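Local coordinates for protein SVS_variant_AS1 (Streptomyces sp. CWA1, PDB 6TJA) that probably catalyses the metal-dependent cyclisation of geranylgeranyl diphosphate to spiroviolene, as an engineered ancestral form of a bacterial class I terpene cyclase, at residues A[56-61]-A[306-311]; A[221-226]-A[300-305]. All coordinates share one frame; numbering follows the deposited sequence.

Contact 1. Residues A[56-61]-A[306-311]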
ATOM      1  N   SER A  56     -24.748   5.164   4.075  1.00 31.57           N
ATOM      2  CA  SER A  56     -23.670   4.442   3.375  1.00 29.60           C
ATOM      3  C   SER A  56     -24.186   3.079   2.896  1.00 29.21           C
ATOM      4  O   SER A  56     -23.625   2.554   1.935  1.00 29.46           O
ATOM      5  CB  SER A  56     -22.455   4.370   4.221  1.00 30.02           C
ATOM      6  OG  SER A  56     -21.952   5.689   4.410  1.00 26.43           O
ATOM      7  N   ALA A  57     -25.248   2.533   3.488  1.00 29.98           N
ATOM      8  CA  ALA A  57     -25.824   1.237   3.052  1.00 31.07           C
ATOM      9  C   ALA A  57     -26.530   1.446   1.711  1.00 28.50           C
ATOM     10  O   ALA A  57     -26.322   0.657   0.807  1.00 31.26           O
ATOM     11  CB  ALA A  57     -26.741   0.677   4.104  1.00 34.15           C
ATOM     12  N   ASP A  58     -27.207   2.569   1.544  1.00 31.69           N
ATOM     13  CA  ASP A  58     -27.799   2.978   0.246  1.00 34.87           C
ATOM     14  C   ASP A  58     -26.662   3.084  -0.782  1.00 33.49           C
ATOM     15  O   ASP A  58     -26.797   2.577  -1.911  1.00 26.94           O
ATOM     16  CB  ASP A  58     -28.576   4.298   0.382  1.00 35.96           C
ATOM     17  CG  ASP A  58     -29.462   4.635  -0.811  1.00 42.75           C
ATOM     18  OD1 ASP A  58     -30.625   4.131  -0.833  1.00 52.44           O
ATOM     19  OD2 ASP A  58     -28.990   5.381  -1.711  1.00 39.73           O
ATOM     20  N   PHE A  59     -25.580   3.759  -0.396  1.00 31.46           N
ATOM     21  CA  PHE A  59     -24.391   3.983  -1.252  1.00 28.05           C
ATOM     22  C   PHE A  59     -23.891   2.626  -1.762  1.00 25.51           C
ATOM     23  O   PHE A  59     -23.868   2.456  -2.970  1.00 23.25           O
ATOM     24  CB  PHE A  59     -23.338   4.784  -0.489  1.00 28.61           C
ATOM     25  CG  PHE A  59     -22.057   5.007  -1.235  1.00 28.55           C
ATOM     26  CD1 PHE A  59     -21.915   6.100  -2.059  1.00 28.58           C
ATOM     27  CD2 PHE A  59     -20.999   4.128  -1.093  1.00 27.43           C
ATOM     28  CE1 PHE A  59     -20.725   6.312  -2.738  1.00 31.81           C
ATOM     29  CE2 PHE A  59     -19.803   4.356  -1.754  1.00 28.04           C
ATOM     30  CZ  PHE A  59     -19.675   5.437  -2.594  1.00 29.35           C
ATOM     31  N   PHE A  60     -23.488   1.693  -0.902  1.00 25.21           N
ATOM     32  CA  PHE A  60     -22.757   0.500  -1.377  1.00 24.79           C
ATOM     33  C   PHE A  60     -23.723  -0.562  -1.922  1.00 26.73           C
ATOM     34  O   PHE A  60     -23.256  -1.381  -2.720  1.00 26.20           O
ATOM     35  CB  PHE A  60     -21.814  -0.079  -0.330  1.00 26.60           C
ATOM     36  CG  PHE A  60     -20.708  -0.878  -0.985  1.00 24.91           C
ATOM     37  CD1 PHE A  60     -19.747  -0.241  -1.752  1.00 24.75           C
ATOM     38  CD2 PHE A  60     -20.670  -2.255  -0.893  1.00 23.66           C
ATOM     39  CE1 PHE A  60     -18.762  -0.966  -2.405  1.00 22.96           C
ATOM     40  CE2 PHE A  60     -19.653  -2.971  -1.498  1.00 24.59           C
ATOM     41  CZ  PHE A  60     -18.698  -2.326  -2.244  1.00 23.52           C
ATOM     42  N   ALA A  61     -25.013  -0.504  -1.565  1.00 24.55           N
ATOM     43  CA  ALA A  61     -26.083  -1.346  -2.142  1.00 26.17           C
ATOM     44  C   ALA A  61     -26.226  -1.063  -3.645  1.00 25.64           C
ATOM     45  O   ALA A  61     -26.777  -1.911  -4.387  1.00 26.33           O
ATOM     46  CB  ALA A  61     -27.376  -1.099  -1.381  1.00 25.53           C
ATOM     47  N   ALA A 306     -22.344   8.777  -8.279  1.00 28.36           N
ATOM     48  CA  ALA A 306     -22.927  10.035  -8.818  1.00 31.29           C
ATOM     49  C   ALA A 306     -24.361  10.218  -8.295  1.00 32.37           C
ATOM     50  O   ALA A 306     -24.715  11.327  -7.843  1.00 38.26           O
ATOM     51  CB  ALA A 306     -22.873  10.032 -10.319  1.00 29.25           C
ATOM     52  N   GLU A 307     -25.148   9.148  -8.309  1.00 32.50           N
ATOM     53  CA  GLU A 307     -26.611   9.190  -8.033  1.00 36.05           C
ATOM     54  C   GLU A 307     -26.798   9.410  -6.530  1.00 33.92           C
ATOM     55  O   GLU A 307     -27.543  10.317  -6.154  1.00 34.93           O
ATOM     56  CB  GLU A 307     -27.312   7.911  -8.535  1.00 36.00           C
ATOM     57  CG  GLU A 307     -28.806   8.069  -8.673  1.00 37.30           C
ATOM     58  CD  GLU A 307     -29.542   7.019  -9.490  1.00 41.80           C
ATOM     59  OE1 GLU A 307     -29.149   6.780 -10.660  1.00 44.69           O
ATOM     60  OE2 GLU A 307     -30.534   6.463  -8.966  1.00 44.25           O
ATOM     61  N   TRP A 308     -26.132   8.618  -5.694  1.00 36.16           N
ATOM     62  CA  TRP A 308     -26.177   8.790  -4.213  1.00 39.85           C
ATOM     63  C   TRP A 308     -25.824  10.246  -3.866  1.00 38.34           C
ATOM     64  O   TRP A 308     -26.522  10.822  -3.022  1.00 37.94           O
ATOM     65  CB  TRP A 308     -25.271   7.776  -3.499  1.00 40.35           C
ATOM     66  CG  TRP A 308     -24.987   8.093  -2.066  1.00 38.30           C
ATOM     67  CD1 TRP A 308     -25.616   7.600  -0.964  1.00 37.26           C
ATOM     68  CD2 TRP A 308     -23.977   8.993  -1.588  1.00 36.86           C
ATOM     69  NE1 TRP A 308     -25.062   8.129   0.166  1.00 33.15           N
ATOM     70  CE2 TRP A 308     -24.044   8.975  -0.183  1.00 37.31           C
ATOM     71  CE3 TRP A 308     -23.012   9.790  -2.210  1.00 40.43           C
ATOM     72  CZ2 TRP A 308     -23.191   9.751   0.613  1.00 41.03           C
ATOM     73  CZ3 TRP A 308     -22.161  10.545  -1.424  1.00 44.38           C
ATOM     74  CH2 TRP A 308     -22.264  10.540  -0.030  1.00 40.24           C
ATOM     75  N   GLY A 309     -24.810  10.817  -4.526  1.00 38.60           N
ATOM     76  CA  GLY A 309     -24.439  12.245  -4.447  1.00 41.09           C
ATOM     77  C   GLY A 309     -25.620  13.197  -4.627  1.00 44.21           C
ATOM     78  O   GLY A 309     -25.764  14.106  -3.797  1.00 47.37           O
ATOM     79  N   LEU A 310     -26.457  13.003  -5.650  1.00 45.63           N
ATOM     80  CA  LEU A 310     -27.599  13.915  -5.948  1.00 48.70           C
ATOM     81  C   LEU A 310     -28.829  13.664  -5.042  1.00 54.25           C
ATOM     82  O   LEU A 310     -29.810  14.403  -5.225  1.00 63.65           O
ATOM     83  CB  LEU A 310     -27.977  13.747  -7.419  1.00 45.95           C
ATOM     84  CG  LEU A 310     -26.891  14.052  -8.450  1.00 44.31           C
ATOM     85  CD1 LEU A 310     -27.303  13.500  -9.801  1.00 42.62           C
ATOM     86  CD2 LEU A 310     -26.604  15.543  -8.543  1.00 43.47           C
ATOM     87  N   ARG A 311     -28.793  12.706  -4.098  1.00 58.90           N
ATOM     88  CA  ARG A 311     -29.887  12.390  -3.125  1.00 62.08           C
ATOM     89  C   ARG A 311     -29.355  12.333  -1.676  1.00 61.34           C
ATOM     90  O   ARG A 311     -29.048  13.404  -1.086  1.00 67.40           O
ATOM     91  CB  ARG A 311     -30.515  11.023  -3.446  1.00 64.03           C
ATOM     92  CG  ARG A 311     -30.748  10.729  -4.925  1.00 58.26           C
ATOM     93  CD  ARG A 311     -31.249   9.309  -5.158  1.00 62.63           C
ATOM     94  NE  ARG A 311     -31.644   9.014  -6.539  1.00 68.50           N
ATOM     95  CZ  ARG A 311     -32.803   9.365  -7.119  1.00 76.09           C
ATOM     96  NH1 ARG A 311     -33.720  10.050  -6.454  1.00 76.73           N
ATOM     97  NH2 ARG A 311     -33.038   9.041  -8.380  1.00 74.50           N
TER

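Contact 2. Residues A[221-226]-A[300-305]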
ATOM      1  N   ILE A 221     -12.351   5.039 -10.399  1.00 25.27           N
ATOM      2  CA  ILE A 221     -11.997   5.744  -9.135  1.00 23.58           C
ATOM      3  C   ILE A 221     -11.887   7.242  -9.412  1.00 21.98           C
ATOM      4  O   ILE A 221     -12.417   8.012  -8.617  1.00 21.51           O
ATOM      5  CB  ILE A 221     -10.728   5.145  -8.517  1.00 24.80           C
ATOM      6  CG1 ILE A 221     -11.029   3.763  -7.954  1.00 25.38           C
ATOM      7  CG2 ILE A 221     -10.118   6.045  -7.450  1.00 24.03           C
ATOM      8  CD1 ILE A 221      -9.779   3.004  -7.573  1.00 26.18           C
ATOM      9  N   MET A 222     -11.278   7.625 -10.528  1.00 24.52           N
ATOM     10  CA  MET A 222     -10.995   9.031 -10.874  1.00 23.58           C
ATOM     11  C   MET A 222     -12.309   9.732 -11.203  1.00 25.07           C
ATOM     12  O   MET A 222     -12.468  10.873 -10.792  1.00 27.59           O
ATOM     13  CB  MET A 222     -10.025   9.132 -12.050  1.00 26.53           C
ATOM     14  CG  MET A 222      -9.460  10.551 -12.248  1.00 28.97           C
ATOM     15  SD  MET A 222      -8.357  11.082 -10.891  1.00 32.07           S
ATOM     16  CE  MET A 222      -6.840  10.431 -11.552  1.00 37.64           C
ATOM     17  N   VAL A 223     -13.251   9.069 -11.871  1.00 26.80           N
ATOM     18  CA  VAL A 223     -14.564   9.695 -12.197  1.00 25.74           C
ATOM     19  C   VAL A 223     -15.335   9.892 -10.891  1.00 26.93           C
ATOM     20  O   VAL A 223     -15.852  11.012 -10.691  1.00 26.23           O
ATOM     21  CB  VAL A 223     -15.379   8.890 -13.215  1.00 25.59           C
ATOM     22  CG1 VAL A 223     -16.771   9.494 -13.389  1.00 25.62           C
ATOM     23  CG2 VAL A 223     -14.653   8.778 -14.550  1.00 24.94           C
ATOM     24  N   ALA A 224     -15.369   8.874 -10.021  1.00 26.41           N
ATOM     25  CA  ALA A 224     -16.056   8.928  -8.706  1.00 27.50           C
ATOM     26  C   ALA A 224     -15.466  10.056  -7.854  1.00 26.48           C
ATOM     27  O   ALA A 224     -16.242  10.754  -7.179  1.00 27.48           O
ATOM     28  CB  ALA A 224     -15.935   7.615  -7.955  1.00 28.40           C
ATOM     29  N   ALA A 225     -14.139  10.169  -7.820  1.00 24.69           N
ATOM     30  CA  ALA A 225     -13.413  11.251  -7.118  1.00 25.39           C
ATOM     31  C   ALA A 225     -13.870  12.621  -7.634  1.00 23.96           C
ATOM     32  O   ALA A 225     -14.118  13.501  -6.841  1.00 27.24           O
ATOM     33  CB  ALA A 225     -11.925  11.093  -7.303  1.00 27.48           C
ATOM     34  N   LEU A 226     -13.906  12.820  -8.936  1.00 26.63           N
ATOM     35  CA  LEU A 226     -14.224  14.137  -9.552  1.00 25.77           C
ATOM     36  C   LEU A 226     -15.729  14.384  -9.415  1.00 28.58           C
ATOM     37  O   LEU A 226     -16.134  15.542  -9.276  1.00 28.86           O
ATOM     38  CB  LEU A 226     -13.765  14.117 -11.014  1.00 25.75           C
ATOM     39  CG  LEU A 226     -12.259  14.073 -11.255  1.00 25.29           C
ATOM     40  CD1 LEU A 226     -11.988  14.038 -12.742  1.00 28.46           C
ATOM     41  CD2 LEU A 226     -11.551  15.253 -10.630  1.00 25.48           C
ATOM     42  N   HIS A 300     -21.589   0.114 -11.988  1.00 26.66           N
ATOM     43  CA  HIS A 300     -22.625   0.342 -10.944  1.00 27.38           C
ATOM     44  C   HIS A 300     -22.107   1.360  -9.932  1.00 27.27           C
ATOM     45  O   HIS A 300     -22.903   2.189  -9.483  1.00 27.22           O
ATOM     46  CB  HIS A 300     -23.000  -0.977 -10.227  1.00 28.48           C
ATOM     47  CG  HIS A 300     -24.000  -1.801 -10.953  1.00 27.09           C
ATOM     48  ND1 HIS A 300     -25.123  -1.242 -11.530  1.00 31.79           N
ATOM     49  CD2 HIS A 300     -24.095  -3.134 -11.153  1.00 27.39           C
ATOM     50  CE1 HIS A 300     -25.882  -2.191 -12.048  1.00 29.33           C
ATOM     51  NE2 HIS A 300     -25.258  -3.356 -11.857  1.00 27.43           N
ATOM     52  N   GLY A 301     -20.834   1.228  -9.542  1.00 27.10           N
ATOM     53  CA  GLY A 301     -20.133   2.128  -8.601  1.00 26.54           C
ATOM     54  C   GLY A 301     -20.077   3.558  -9.118  1.00 24.88           C
ATOM     55  O   GLY A 301     -20.492   4.412  -8.386  1.00 23.87           O
ATOM     56  N   ILE A 302     -19.600   3.797 -10.351  1.00 26.35           N
ATOM     57  CA  ILE A 302     -19.476   5.161 -10.940  1.00 26.73           C
ATOM     58  C   ILE A 302     -20.855   5.825 -10.876  1.00 28.80           C
ATOM     59  O   ILE A 302     -20.970   6.901 -10.298  1.00 29.30           O
ATOM     60  CB  ILE A 302     -18.941   5.137 -12.378  1.00 26.07           C
ATOM     61  CG1 ILE A 302     -17.501   4.627 -12.462  1.00 25.05           C
ATOM     62  CG2 ILE A 302     -19.079   6.509 -13.031  1.00 25.91           C
ATOM     63  CD1 ILE A 302     -17.045   4.324 -13.875  1.00 22.22           C
ATOM     64  N   ARG A 303     -21.859   5.176 -11.454  1.00 30.71           N
ATOM     65  CA  ARG A 303     -23.267   5.656 -11.480  1.00 29.63           C
ATOM     66  C   ARG A 303     -23.809   5.843 -10.060  1.00 26.12           C
ATOM     67  O   ARG A 303     -24.399   6.903  -9.773  1.00 25.93           O
ATOM     68  CB  ARG A 303     -24.156   4.649 -12.217  1.00 31.58           C
ATOM     69  CG  ARG A 303     -25.618   5.069 -12.329  1.00 32.48           C
ATOM     70  CD  ARG A 303     -25.823   6.515 -12.751  1.00 31.36           C
ATOM     71  NE  ARG A 303     -27.251   6.717 -12.781  1.00 34.59           N
ATOM     72  CZ  ARG A 303     -27.961   7.051 -13.855  1.00 36.88           C
ATOM     73  NH1 ARG A 303     -27.374   7.329 -15.011  1.00 41.91           N
ATOM     74  NH2 ARG A 303     -29.270   7.151 -13.754  1.00 38.52           N
ATOM     75  N   GLY A 304     -23.645   4.842  -9.210  1.00 26.26           N
ATOM     76  CA  GLY A 304     -24.147   4.869  -7.821  1.00 27.43           C
ATOM     77  C   GLY A 304     -23.506   5.987  -7.019  1.00 31.43           C
ATOM     78  O   GLY A 304     -24.229   6.715  -6.288  1.00 33.25           O
ATOM     79  N   ASN A 305     -22.183   6.127  -7.103  1.00 30.14           N
ATOM     80  CA  ASN A 305     -21.491   7.296  -6.514  1.00 27.67           C
ATOM     81  C   ASN A 305     -22.149   8.599  -6.982  1.00 28.18           C
ATOM     82  O   ASN A 305     -22.473   9.461  -6.123  1.00 28.78           O
ATOM     83  CB  ASN A 305     -20.023   7.316  -6.885  1.00 28.54           C
ATOM     84  CG  ASN A 305     -19.336   8.505  -6.265  1.00 26.89           C
ATOM     85  OD1 ASN A 305     -19.061   8.478  -5.071  1.00 25.57           O
ATOM     86  ND2 ASN A 305     -19.094   9.531  -7.063  1.00 25.00           N
TER

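Contact 1. Residues A[56-61]-A[306-311]
Trp308 presents its indole to Phe59 and is pinned there through its one polar atom: NE1 donates a hydrogen bond to the carbonyl oxygen of Thr54 and a weaker one to that of His55, both just ahead of helix 56-61. With its rim held this way, the indole turns one face toward the 56-61 helix. Phe59 meets that face in a T-shaped stack: the phenyl edge points at the five-membered ring, with the centroids 5.1 Å apart and the planes at 80°. The leading atom is Phe59 CD1, which stands 3.6 Å from Trp308 CD2, over the indole but displaced toward its rim. Beside it the Phe59 methylene adds a CH-pi contact, CB lying 3.9 Å from the centroid of the five-membered ring and only 20° off its normal. With Phe59 CG anti to the backbone N (chi1 177°), the phenyl edge comes over the same indole face as CB. In the all-helical fold of class I terpene cyclases, this pair joins an N-terminal helix to the end of helix 289-309, and Trp308 heads the WxxxxxRY sequence known from bacterial members; the Arg-Tyr pair itself falls in the part of the chain that is not modelled. Asp58 lies at the indole edge, near the ring plane, its OD2 4.1 Å from Trp308 CD1. The same oxygen forms its salt bridge with Arg62 NE; against the indole, at this distance, it makes only a loose contact. The ring of Phe63 also meets that of Phe59.

Contact 2. Residues A[221-226]-A[300-305]
The carboxamide of Asn305 offers one flat face to Ala224, whose CB sits almost squarely above it, 3.9 Å from Asn305 CG. On that same face, nearer the nitrogen, the carbonyl oxygen of Ala224 stands 3.1 Å from Asn305 ND2, clearly raised above the amide plane. At the oxygen end of the group, OD1 accepts a weak hydrogen bond from Asn228 ND2, one turn further along helix 211-231. Asn305 CG is anti to its backbone N (chi1 -179°), which carries the amide straight across to the neighbouring helix. The two helices run in the same general direction and come close, with 5.6 Å between the CA atoms of Ala224 and Ile302; the small methyl of Ala224 permits this spacing. One turn earlier on helix 289-309, Ile302 makes an apolar contact: its CG2 touches Val223 CG1 at 3.8 Å. Both methyls are the branches anti to their own backbone N, and Leu17 and Arg269 pack against Ile302 and Val223 respectively. Helices 211-231 and 289-309 are thus joined inside the alpha-helical bundle of a class I terpene cyclase, and Asn228 begins the NDxxSxxxE sequence that binds magnesium in this family. A leucine in place of Asn305 would probably leave Asn228 ND2 without its weak acceptor and set an apolar group against the Ala224 carbonyl. In the buried core, the contact places a polar amide and the Ala224 carbonyl beside the apolar Val223-Ile302 pair, and the link of the amide to Asn228 is consistent with a second-shell position behind the probable metal site.

In the fold
Helix 289-309 serves both contacts: Asn305 closes the part used in contact 2, and Trp308, three residues on, carries contact 1. Their centres lie about 10 Å apart, and the two meet directly where Phe59 CE1 packs 3.6 Å from Asn305 OD1. A continuous line therefore runs from helix 56-61 through Phe59 and Asn305 to helix 211-231. Contact 2 is the deeper, centred about 7 Å from the centre of the chain against about 12 Å for contact 1. Through Asn228 it borders the probable magnesium-binding sequence, while contact 1 lies at the helix end that leads into the unmodelled Arg-Tyr segment.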